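Local atomic coordinates of 11S globulin (Wrightia tinctoria, PDB entry 5WXU), a protein that probably serves as a hexameric seed storage protein and also binds the plant hormone auxin (indole-3-acetic acid). Residues S354-R360 with Q382-I388; P51-A55 with E66-S72; G312-L318 with A333-Y339; I154-I160 with I295-L300. All coordinates share one frame. Residues are numbered along the deposited sequence.

How the contacts relate
Contacts 1 and 3 belong to the same antiparallel sheet of the C-terminal cupin domain, with strand 402-409 between them and centres about 13 Å apart. Contact 2 lies in the N-terminal cupin, beside its strands 56-60 and 63-67; its centre is about 12 Å from that of contact 1, and Leu52 N approaches Leu385 O to 2.8 Å, so the two domains join backbone to backbone. Contact 4 adds strand 296-298 to the sheet of the N-terminal cupin that also holds strand 63-67 of contact 2, although the centres of contacts 2 and 4 are about 24 Å apart. Contact 4 meets contact 3 where Arg335 NE reaches Leu299 O at 2.7 Å. All four lie away from the auxin sites.

Contact 1 of 4, residues S354-R360 with Q382-I388; sequences SISYVTR and QGQLFII
Strands 354-359 and 385-388 run antiparallel in a sheet of the C-terminal cupin beta-barrel, the axes of these short strand segments 4.6 Å apart at 156°. Ser354 and Ser356 form hydrogen-bonded pairs with Ile388 and Phe386; Ile355 and Tyr357 form non-hydrogen-bonded pairs with Ile387 and Leu385.

Backbone bonds fix this register: Ser354 N to Ile388 O and Ile388 N to Ser354 O, both 2.9 Å, then Ser356 N to Phe386 O (2.7 Å) and Phe386 N to Ser356 O (2.8 Å). Val358 N to Gln384 O (3.0 Å) and Gly383 N to Val358 O (2.9 Å) continue into the loop. Thr359 and Arg360 both face Glu404, a classic beta bulge.

Among apolar contacts, Ile355 CG2 lies 3.8 Å from Leu385 CD1. On the other face Phe386, chi1 p, lays its ring under Ser356 in a CH-pi contact, CB 3.6 Å from the centroid.

Tyr357 (chi1 t) OH is hydrogen-bonded to Arg84 of the N-terminal cupin, and Ser356 (chi1 m) OG to Thr407 OG1 on strand 402-409. A water links Ser354 OG and Ser356 OG, each at 2.8 Å, and donates to Phe386 O at 3.1 Å.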
# COMPACT_ATOMS: atom_id res chain seq x y z
N SER B 354 -14.96 19.26 12.01
CA SER B 354 -15.67 19.86 10.88
C SER B 354 -15.60 21.38 10.99
O SER B 354 -15.78 21.95 12.06
CB SER B 354 -17.13 19.37 10.70
OG SER B 354 -17.91 19.70 11.83
N ILE B 355 -15.29 21.99 9.86
CA ILE B 355 -15.24 23.45 9.74
C ILE B 355 -16.26 23.82 8.64
O ILE B 355 -16.05 23.55 7.43
CB ILE B 355 -13.84 23.91 9.33
CG1 ILE B 355 -12.79 23.42 10.31
CG2 ILE B 355 -13.79 25.42 9.17
CD1 ILE B 355 -12.15 22.09 9.97
N SER B 356 -17.36 24.47 9.05
CA SER B 356 -18.49 24.81 8.13
C SER B 356 -18.58 26.29 7.82
O SER B 356 -18.31 27.09 8.68
CB SER B 356 -19.80 24.39 8.70
OG SER B 356 -19.89 22.97 8.87
N TYR B 357 -18.87 26.60 6.57
CA TYR B 357 -19.11 27.99 6.15
C TYR B 357 -20.49 28.08 5.56
O TYR B 357 -20.82 27.32 4.71
CB TYR B 357 -18.10 28.33 5.08
CG TYR B 357 -18.19 29.76 4.64
CD1 TYR B 357 -17.80 30.79 5.50
CD2 TYR B 357 -18.67 30.09 3.40
CE1 TYR B 357 -17.97 32.11 5.12
CE2 TYR B 357 -18.74 31.40 2.98
CZ TYR B 357 -18.37 32.42 3.86
OH TYR B 357 -18.53 33.75 3.46
N VAL B 358 -21.30 29.03 6.01
CA VAL B 358 -22.65 29.17 5.53
C VAL B 358 -22.67 30.10 4.31
O VAL B 358 -22.36 31.29 4.43
CB VAL B 358 -23.55 29.75 6.61
CG1 VAL B 358 -25.01 29.74 6.17
CG2 VAL B 358 -23.45 29.00 7.90
N THR B 359 -22.99 29.56 3.16
CA THR B 359 -23.00 30.32 1.95
C THR B 359 -24.33 30.93 1.64
O THR B 359 -24.34 31.93 0.89
CB THR B 359 -22.55 29.50 0.75
OG1 THR B 359 -23.17 28.22 0.80
CG2 THR B 359 -21.03 29.33 0.86
N ARG B 360 -25.40 30.37 2.18
CA ARG B 360 -26.77 30.82 1.84
C ARG B 360 -27.66 30.53 2.97
O ARG B 360 -27.61 29.45 3.60
CB ARG B 360 -27.36 30.13 0.62
CG ARG B 360 -26.71 30.41 -0.70
CD ARG B 360 -27.57 29.99 -1.90
NE ARG B 360 -26.98 28.87 -2.65
CZ ARG B 360 -27.63 28.05 -3.49
NH1 ARG B 360 -28.95 28.21 -3.74
NH2 ARG B 360 -26.96 27.06 -4.11
N GLN B 382 -25.52 33.31 6.88
CA GLN B 382 -24.61 33.52 5.76
C GLN B 382 -23.39 34.34 6.18
O GLN B 382 -23.46 35.34 6.92
CB GLN B 382 -25.31 34.18 4.58
CG GLN B 382 -24.43 34.38 3.36
CD GLN B 382 -25.14 35.20 2.30
OE1 GLN B 382 -26.22 34.85 1.85
NE2 GLN B 382 -24.52 36.30 1.90
N GLY B 383 -22.25 33.86 5.73
CA GLY B 383 -20.96 34.48 6.03
C GLY B 383 -20.29 34.02 7.29
O GLY B 383 -19.16 34.40 7.51
N GLN B 384 -20.94 33.21 8.11
CA GLN B 384 -20.37 32.71 9.31
C GLN B 384 -19.65 31.36 9.06
O GLN B 384 -20.12 30.55 8.26
CB GLN B 384 -21.39 32.56 10.43
CG GLN B 384 -22.05 33.90 10.84
CD GLN B 384 -23.06 33.71 11.96
OE1 GLN B 384 -23.80 32.77 11.95
NE2 GLN B 384 -23.00 34.57 12.99
N LEU B 385 -18.58 31.17 9.83
CA LEU B 385 -17.87 29.91 10.00
C LEU B 385 -18.22 29.27 11.33
O LEU B 385 -18.32 29.96 12.35
CB LEU B 385 -16.37 30.22 9.99
CG LEU B 385 -15.36 29.09 9.69
CD1 LEU B 385 -15.36 28.78 8.19
CD2 LEU B 385 -13.95 29.42 10.19
N PHE B 386 -18.31 27.94 11.38
CA PHE B 386 -18.49 27.21 12.68
C PHE B 386 -17.72 25.91 12.71
O PHE B 386 -17.62 25.20 11.65
CB PHE B 386 -19.96 27.01 13.16
CG PHE B 386 -20.87 26.28 12.24
CD1 PHE B 386 -21.05 24.91 12.38
CD2 PHE B 386 -21.63 26.94 11.29
CE1 PHE B 386 -21.91 24.21 11.58
CE2 PHE B 386 -22.47 26.23 10.46
CZ PHE B 386 -22.66 24.85 10.63
N ILE B 387 -17.11 25.67 13.87
CA ILE B 387 -16.24 24.51 14.09
C ILE B 387 -16.96 23.55 15.02
O ILE B 387 -17.43 23.95 16.05
CB ILE B 387 -14.86 24.92 14.67
CG1 ILE B 387 -13.94 25.55 13.64
CG2 ILE B 387 -14.08 23.70 15.13
CD1 ILE B 387 -14.51 26.57 12.79
N ILE B 388 -17.09 22.29 14.62
CA ILE B 388 -17.58 21.22 15.45
C ILE B 388 -16.43 20.21 15.65
O ILE B 388 -16.11 19.49 14.69
CB ILE B 388 -18.80 20.53 14.91
CG1 ILE B 388 -19.93 21.53 14.75
CG2 ILE B 388 -19.28 19.51 15.91
CD1 ILE B 388 -20.96 21.14 13.79
O HOH W 1 -18.73 22.29 11.34

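Contact 2 of 4, residues P51-A55 with E66-S72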
# COMPACT_ATOMS: atom_id res chain seq x y z
N PRO B 51 -20.54 30.47 16.19
CA PRO B 51 -20.25 30.91 14.83
C PRO B 51 -19.36 32.13 14.92
O PRO B 51 -19.45 32.93 15.91
CB PRO B 51 -21.63 31.26 14.25
CG PRO B 51 -22.63 30.72 15.19
CD PRO B 51 -21.98 30.63 16.51
N LEU B 52 -18.45 32.23 13.96
CA LEU B 52 -17.38 33.22 14.03
C LEU B 52 -17.41 34.01 12.75
O LEU B 52 -17.69 33.45 11.68
CB LEU B 52 -15.98 32.53 14.12
CG LEU B 52 -15.76 31.59 15.28
CD1 LEU B 52 -14.36 31.00 15.27
CD2 LEU B 52 -15.98 32.42 16.55
N GLU B 53 -17.03 35.29 12.83
CA GLU B 53 -16.82 36.12 11.65
C GLU B 53 -15.36 36.53 11.58
O GLU B 53 -14.67 36.41 12.58
CB GLU B 53 -17.81 37.30 11.71
CG GLU B 53 -19.14 36.88 11.10
CD GLU B 53 -20.20 37.92 11.16
OE1 GLU B 53 -20.08 38.85 12.01
OE2 GLU B 53 -21.14 37.79 10.33
N PRO B 54 -14.88 36.98 10.40
CA PRO B 54 -13.52 37.39 10.29
C PRO B 54 -13.17 38.55 11.24
O PRO B 54 -14.06 39.28 11.68
CB PRO B 54 -13.38 37.83 8.85
CG PRO B 54 -14.54 37.30 8.12
CD PRO B 54 -15.59 36.96 9.11
N ALA B 55 -11.91 38.62 11.63
CA ALA B 55 -11.50 39.55 12.70
C ALA B 55 -10.65 40.65 12.15
O ALA B 55 -10.34 41.57 12.89
CB ALA B 55 -10.75 38.83 13.80
N GLU B 66 -9.95 38.68 4.27
CA GLU B 66 -10.49 38.69 5.63
C GLU B 66 -10.04 37.46 6.32
O GLU B 66 -10.18 36.34 5.74
CB GLU B 66 -12.02 38.72 5.61
CG GLU B 66 -12.59 39.87 4.78
CD GLU B 66 -14.13 39.92 4.94
OE1 GLU B 66 -14.84 39.19 4.24
OE2 GLU B 66 -14.61 40.67 5.77
N ILE B 67 -9.49 37.64 7.51
CA ILE B 67 -8.88 36.57 8.30
C ILE B 67 -9.64 36.31 9.56
O ILE B 67 -9.93 37.25 10.33
CB ILE B 67 -7.42 36.91 8.60
CG1 ILE B 67 -6.69 37.15 7.31
CG2 ILE B 67 -6.79 35.81 9.46
CD1 ILE B 67 -5.32 37.74 7.56
N TRP B 68 -9.98 35.03 9.83
CA TRP B 68 -10.59 34.65 11.12
C TRP B 68 -9.48 34.61 12.11
O TRP B 68 -8.30 34.30 11.78
CB TRP B 68 -11.30 33.29 11.06
CG TRP B 68 -12.72 33.31 10.49
CD1 TRP B 68 -13.79 33.25 11.23
CD2 TRP B 68 -13.17 33.47 9.11
NE1 TRP B 68 -14.91 33.33 10.46
CE2 TRP B 68 -14.57 33.46 9.15
CE3 TRP B 68 -12.52 33.57 7.85
CZ2 TRP B 68 -15.36 33.57 8.01
CZ3 TRP B 68 -13.32 33.65 6.71
CH2 TRP B 68 -14.73 33.65 6.79
N ASP B 69 -9.81 34.95 13.36
CA ASP B 69 -8.79 35.04 14.40
C ASP B 69 -8.15 33.64 14.62
O ASP B 69 -8.79 32.76 15.15
CB ASP B 69 -9.42 35.48 15.71
CG ASP B 69 -8.42 35.80 16.79
OD1 ASP B 69 -7.22 35.38 16.74
OD2 ASP B 69 -8.86 36.43 17.75
N PRO B 70 -6.83 33.50 14.32
CA PRO B 70 -6.13 32.21 14.42
C PRO B 70 -5.91 31.75 15.82
O PRO B 70 -5.71 30.54 16.03
CB PRO B 70 -4.79 32.45 13.71
CG PRO B 70 -4.61 33.88 13.66
CD PRO B 70 -5.92 34.58 13.89
N THR B 71 -6.11 32.67 16.76
CA THR B 71 -6.03 32.41 18.20
C THR B 71 -7.33 32.10 18.88
O THR B 71 -7.34 31.80 20.12
CB THR B 71 -5.36 33.58 18.96
OG1 THR B 71 -6.26 34.69 19.07
CG2 THR B 71 -4.06 34.01 18.22
N SER B 72 -8.44 32.07 18.14
CA SER B 72 -9.63 31.64 18.78
C SER B 72 -9.49 30.18 19.22
O SER B 72 -8.84 29.36 18.56
CB SER B 72 -10.86 31.82 17.91
OG SER B 72 -10.92 30.84 16.96
O HOH W 2 -12.55 35.44 13.96
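The indole of Trp68 is engaged at once through its edge and one face by the same short segment. Its NE1 donates to Leu52 O at 3.0 Å and 173°, almost in the ring plane, while Pro54 lies over the six-membered ring in a CH-pi contact, CG 3.8 Å from the centroid and only 9° off the normal. Pro54 CD adds a 3.6 Å approach to Trp68 CZ2. The extended backbone of 52-54 therefore runs past the indole edge and across one of its faces.

Ala55 N donates to Ile67 O at 2.7 Å, just ahead of the hairpin of strands 56-60 and 63-67. A water extends the link, donating to Glu53 O at 2.7 Å and accepting from Asp69 N at 2.8 Å. Beyond Trp68, residues Asp69-Ser72 form a type I turn, tightened by an Asx turn in which Asp69 OD1 accepts from Thr71 N (2.9 Å).

Ser72 is the N-cap residue of helix 73-78, whose Leu75 packs on both Leu52 and Trp68. Trp68 also rests on strand 80-87, where Arg84 forms a salt bridge with Glu66, and Leu52 is joined by a backbone hydrogen bond to Leu385 of strand 385-388.

Contact 3 of 4, residues G312-L318 with A333-Y339; sequences GGTVSTL and ANREYLY
Seven backbone hydrogen bonds join segments 312-318 and 333-339, six between strands 313-318 and 333-338 and one just past them. The strands are an antiparallel pair in the C-terminal cupin beta-barrel; the axes of these short strand segments are 4.5 Å apart at 169°. From one end the bonds run Tyr339 N to Gly312 O, Thr314 N to Tyr337 O and Tyr337 N to Thr314 O (each 2.9 Å), Ser316 N to Arg335 O and Arg335 N to Ser316 O (both 2.8 Å), then Leu318 N to Ala333 O (2.7 Å) and Ala333 N to Leu318 O (2.8 Å). Gly313-Leu338, Val315-Glu336 and Thr317-Asn334 are the non-hydrogen-bonded pairs between them.

Arg335 (chi1 t, chi2 t, chi3 p) stands on the face shared with Thr314 and Ser316. Its NE hydrogen-bonds to Leu299 O, and its guanidinium forms salt bridges to Glu404 and to Glu273 of the second subunit. That Glu273 also hydrogen-bonds to Thr314 OG1, so this face is part of the subunit interface, as is Tyr339 OH, bonded to Ser272 O of the second subunit. A water donates to Thr314 OG1 (2.6 Å) and Arg335 O (2.8 Å) and lies 2.9 Å from Ser316 OG.

Gly312 and Gly313 form a classic beta bulge against strand 307-309. Gly313, at phi/psi 143/-157, passes its CA 3.1 Å from Tyr337 O, where a CB would clash.

Packing is lighter: Val315 CG2 lies 4.2 Å from Glu336 CG on the opposite face to Arg335, and Leu318 CB 4.3 Å from Ala333 CB.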
# COMPACT_ATOMS: atom_id res chain seq x y z
N GLY B 312 -36.41 17.65 1.42
CA GLY B 312 -35.50 17.82 2.52
C GLY B 312 -34.21 18.49 2.06
O GLY B 312 -33.79 19.48 2.63
N GLY B 313 -33.54 17.91 1.10
CA GLY B 313 -32.35 18.51 0.46
C GLY B 313 -31.30 17.43 0.11
O GLY B 313 -31.65 16.25 -0.11
N THR B 314 -30.06 17.90 0.00
CA THR B 314 -28.92 17.10 -0.51
C THR B 314 -27.68 17.23 0.36
O THR B 314 -27.40 18.25 0.95
CB THR B 314 -28.51 17.50 -1.94
OG1 THR B 314 -28.20 18.91 -2.04
CG2 THR B 314 -29.59 17.24 -2.90
N VAL B 315 -26.93 16.13 0.33
CA VAL B 315 -25.52 16.11 0.72
C VAL B 315 -24.66 15.71 -0.48
O VAL B 315 -24.93 14.67 -1.14
CB VAL B 315 -25.27 15.16 1.92
CG1 VAL B 315 -23.82 15.27 2.36
CG2 VAL B 315 -26.09 15.60 3.07
N SER B 316 -23.58 16.48 -0.74
CA SER B 316 -22.67 16.20 -1.86
C SER B 316 -21.28 16.13 -1.21
O SER B 316 -20.75 17.12 -0.67
CB SER B 316 -22.75 17.21 -2.97
OG SER B 316 -24.09 17.34 -3.36
N THR B 317 -20.79 14.88 -1.12
CA THR B 317 -19.53 14.55 -0.41
C THR B 317 -18.30 14.59 -1.34
O THR B 317 -18.39 14.39 -2.56
CB THR B 317 -19.54 13.12 0.12
OG1 THR B 317 -19.46 12.21 -1.01
CG2 THR B 317 -20.67 12.88 1.05
N LEU B 318 -17.15 14.95 -0.77
CA LEU B 318 -15.97 15.06 -1.59
C LEU B 318 -14.85 14.42 -0.76
O LEU B 318 -14.37 15.00 0.24
CB LEU B 318 -15.60 16.49 -1.93
CG LEU B 318 -14.38 16.69 -2.84
CD1 LEU B 318 -14.69 16.05 -4.17
CD2 LEU B 318 -14.06 18.17 -2.96
N ALA B 333 -14.41 17.13 2.08
CA ALA B 333 -15.41 18.22 2.16
C ALA B 333 -16.74 17.76 1.76
O ALA B 333 -16.91 16.66 1.36
CB ALA B 333 -14.95 19.36 1.24
N ASN B 334 -17.75 18.59 2.04
CA ASN B 334 -19.13 18.35 1.58
C ASN B 334 -19.85 19.67 1.36
O ASN B 334 -19.41 20.68 1.85
CB ASN B 334 -19.87 17.38 2.48
CG ASN B 334 -20.29 17.99 3.80
OD1 ASN B 334 -20.81 19.10 3.80
ND2 ASN B 334 -20.12 17.29 4.88
N ARG B 335 -20.93 19.60 0.60
CA ARG B 335 -21.89 20.68 0.43
C ARG B 335 -23.18 20.11 0.95
O ARG B 335 -23.61 19.03 0.46
CB ARG B 335 -22.04 21.09 -1.02
CG ARG B 335 -23.00 22.31 -1.08
CD ARG B 335 -23.19 22.88 -2.48
NE ARG B 335 -23.99 22.00 -3.30
CZ ARG B 335 -25.31 22.11 -3.53
NH1 ARG B 335 -26.04 23.12 -3.09
NH2 ARG B 335 -25.85 21.20 -4.32
N GLU B 336 -23.86 20.84 1.85
CA GLU B 336 -25.18 20.43 2.29
C GLU B 336 -26.15 21.53 1.92
O GLU B 336 -25.87 22.73 2.12
CB GLU B 336 -25.23 20.22 3.80
CG GLU B 336 -24.31 19.17 4.37
CD GLU B 336 -24.44 19.10 5.90
OE1 GLU B 336 -24.74 20.13 6.51
OE2 GLU B 336 -24.22 18.01 6.48
N TYR B 337 -27.26 21.14 1.32
CA TYR B 337 -28.34 22.05 0.94
C TYR B 337 -29.61 21.55 1.61
O TYR B 337 -30.05 20.45 1.38
CB TYR B 337 -28.46 22.19 -0.57
CG TYR B 337 -29.45 23.22 -0.94
CD1 TYR B 337 -29.13 24.59 -0.86
CD2 TYR B 337 -30.74 22.86 -1.25
CE1 TYR B 337 -30.08 25.59 -1.12
CE2 TYR B 337 -31.71 23.82 -1.51
CZ TYR B 337 -31.38 25.18 -1.46
OH TYR B 337 -32.36 26.08 -1.77
N LEU B 338 -30.19 22.38 2.47
CA LEU B 338 -31.43 22.09 3.12
C LEU B 338 -32.52 23.02 2.64
O LEU B 338 -32.37 24.23 2.62
CB LEU B 338 -31.32 22.19 4.64
CG LEU B 338 -30.36 21.17 5.27
CD1 LEU B 338 -30.20 21.48 6.74
CD2 LEU B 338 -30.84 19.75 5.04
N TYR B 339 -33.64 22.39 2.30
CA TYR B 339 -34.86 23.14 2.10
C TYR B 339 -35.39 23.75 3.36
O TYR B 339 -35.04 23.39 4.49
CB TYR B 339 -35.92 22.26 1.44
CG TYR B 339 -35.58 21.85 0.02
CD1 TYR B 339 -35.53 22.81 -0.99
CD2 TYR B 339 -35.35 20.56 -0.32
CE1 TYR B 339 -35.23 22.45 -2.29
CE2 TYR B 339 -35.04 20.17 -1.62
CZ TYR B 339 -34.96 21.11 -2.61
OH TYR B 339 -34.65 20.70 -3.89
O HOH W 3 -25.66 18.96 -1.50

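Contact 4 of 4, residues I154-I160 with I295-L300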
# COMPACT_ATOMS: atom_id res chain seq x y z
N ILE B 154 -11.81 27.80 -12.75
CA ILE B 154 -12.55 27.61 -11.51
C ILE B 154 -13.86 28.39 -11.54
O ILE B 154 -14.00 29.43 -12.24
CB ILE B 154 -11.72 27.90 -10.25
CG1 ILE B 154 -11.31 29.39 -10.20
CG2 ILE B 154 -10.54 26.93 -10.18
CD1 ILE B 154 -10.71 29.88 -8.92
N ARG B 155 -14.84 27.87 -10.83
CA ARG B 155 -16.18 28.54 -10.79
C ARG B 155 -16.86 28.20 -9.52
O ARG B 155 -16.45 27.27 -8.83
CB ARG B 155 -17.03 28.10 -12.00
CG ARG B 155 -17.46 26.63 -11.99
CD ARG B 155 -18.11 26.20 -13.31
NE ARG B 155 -18.21 24.72 -13.33
CZ ARG B 155 -19.26 23.98 -12.92
NH1 ARG B 155 -20.38 24.54 -12.45
NH2 ARG B 155 -19.16 22.66 -12.96
N GLN B 156 -17.93 28.95 -9.23
CA GLN B 156 -18.68 28.79 -8.04
C GLN B 156 -19.06 27.30 -7.82
O GLN B 156 -19.55 26.62 -8.76
CB GLN B 156 -19.98 29.65 -8.08
CG GLN B 156 -20.82 29.54 -6.80
CD GLN B 156 -22.12 30.38 -6.82
OE1 GLN B 156 -22.44 30.97 -7.82
NE2 GLN B 156 -22.91 30.30 -5.76
N GLY B 157 -18.79 26.83 -6.59
CA GLY B 157 -19.08 25.46 -6.21
C GLY B 157 -17.84 24.55 -6.23
O GLY B 157 -17.88 23.44 -5.68
N ASP B 158 -16.77 24.99 -6.89
CA ASP B 158 -15.50 24.27 -6.88
C ASP B 158 -14.87 24.21 -5.52
O ASP B 158 -14.86 25.17 -4.76
CB ASP B 158 -14.50 24.86 -7.90
CG ASP B 158 -14.80 24.51 -9.32
OD1 ASP B 158 -15.64 23.70 -9.59
OD2 ASP B 158 -14.12 25.01 -10.25
N VAL B 159 -14.32 23.04 -5.19
CA VAL B 159 -13.53 22.88 -4.04
C VAL B 159 -12.21 22.45 -4.61
O VAL B 159 -12.13 21.45 -5.32
CB VAL B 159 -14.07 21.84 -3.07
CG1 VAL B 159 -13.14 21.69 -1.90
CG2 VAL B 159 -15.43 22.24 -2.55
N ILE B 160 -11.16 23.17 -4.25
CA ILE B 160 -9.83 22.96 -4.84
C ILE B 160 -8.89 22.53 -3.72
O ILE B 160 -8.91 23.11 -2.65
CB ILE B 160 -9.27 24.30 -5.41
CG1 ILE B 160 -10.21 24.95 -6.43
CG2 ILE B 160 -7.89 24.18 -6.03
CD1 ILE B 160 -10.26 26.47 -6.33
N ILE B 295 -7.21 18.54 -9.30
CA ILE B 295 -7.08 19.41 -8.13
C ILE B 295 -8.44 19.83 -7.53
O ILE B 295 -8.54 20.28 -6.37
CB ILE B 295 -6.29 20.66 -8.54
CG1 ILE B 295 -4.81 20.35 -8.73
CG2 ILE B 295 -6.43 21.80 -7.59
CD1 ILE B 295 -4.17 19.59 -7.61
N LYS B 296 -9.49 19.67 -8.31
CA LYS B 296 -10.77 20.19 -7.86
C LYS B 296 -11.95 19.39 -8.31
O LYS B 296 -11.84 18.61 -9.25
CB LYS B 296 -10.94 21.62 -8.40
CG LYS B 296 -11.09 21.72 -9.87
CD LYS B 296 -10.97 23.19 -10.24
CE LYS B 296 -11.34 23.47 -11.65
NZ LYS B 296 -12.76 23.19 -11.96
N GLU B 297 -13.08 19.65 -7.66
CA GLU B 297 -14.36 19.13 -8.08
C GLU B 297 -15.43 20.14 -7.69
O GLU B 297 -15.33 20.79 -6.66
CB GLU B 297 -14.58 17.84 -7.34
CG GLU B 297 -15.82 17.05 -7.73
CD GLU B 297 -15.71 15.56 -7.47
OE1 GLU B 297 -14.62 14.98 -7.73
OE2 GLU B 297 -16.67 14.93 -6.99
N ASN B 298 -16.45 20.22 -8.51
CA ASN B 298 -17.59 21.11 -8.26
C ASN B 298 -18.69 20.37 -7.52
O ASN B 298 -19.08 19.25 -7.89
CB ASN B 298 -18.09 21.72 -9.58
CG ASN B 298 -19.00 22.86 -9.35
OD1 ASN B 298 -20.16 22.66 -8.99
ND2 ASN B 298 -18.50 24.07 -9.57
N LEU B 299 -19.16 20.96 -6.43
CA LEU B 299 -20.16 20.30 -5.57
C LEU B 299 -21.55 20.95 -5.74
O LEU B 299 -22.43 20.54 -5.01
CB LEU B 299 -19.74 20.40 -4.15
CG LEU B 299 -18.46 19.71 -3.80
CD1 LEU B 299 -18.26 19.72 -2.31
CD2 LEU B 299 -18.45 18.24 -4.36
N LEU B 300 -21.68 21.92 -6.64
CA LEU B 300 -22.88 22.76 -6.62
C LEU B 300 -24.08 22.20 -7.29
O LEU B 300 -25.23 22.51 -6.86
CB LEU B 300 -22.59 24.13 -7.25
CG LEU B 300 -23.70 25.16 -7.17
CD1 LEU B 300 -24.33 25.24 -5.79
CD2 LEU B 300 -23.05 26.47 -7.55
O HOH W 4 -22.36 23.05 -11.24
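Asn298, with chi1 t and chi2 near -76°, turns its amide back across the type II turn at 155-158. Its ND2 donates to Gln156 O and Asp158 OD1, each at 2.9 Å, while OD1 accepts from Leu300 N at 2.9 Å in an Asx turn. Arg155 (chi1 p) lays a guanidinium face over Asn298 ND2, and a water accepting from Arg155 NH1 at 2.8 Å donates to Asn298 OD1 at 3.2 Å. Asp158 (chi1 m) also accepts from Arg155 N through OD2 (3.0 Å), which forms a salt bridge with Lys296 NZ (2.8 Å). Lys296 reaches it by leaving the backbone at chi1 p, extending through two t torsions and bending at chi4 p.

Strand 296-298 joins strand 158-160 antiparallel at 163° as the outermost strand, within this chain, of the N-terminal cupin's sheet. Upstream, the disulfide of Cys291 to Cys120 is consistent with the acidic-to-basic link of 11S globulins. Val159 N to Glu297 O (2.9 Å) and Glu297 N to Val159 O (3.1 Å) hold the pair.

Gly157 CA, 3.9 Å from Leu300 CB, leaves no room for a side chain. Val159 CG2 meets Leu299 CD1 at 3.8 Å, and both residues pack on Leu318.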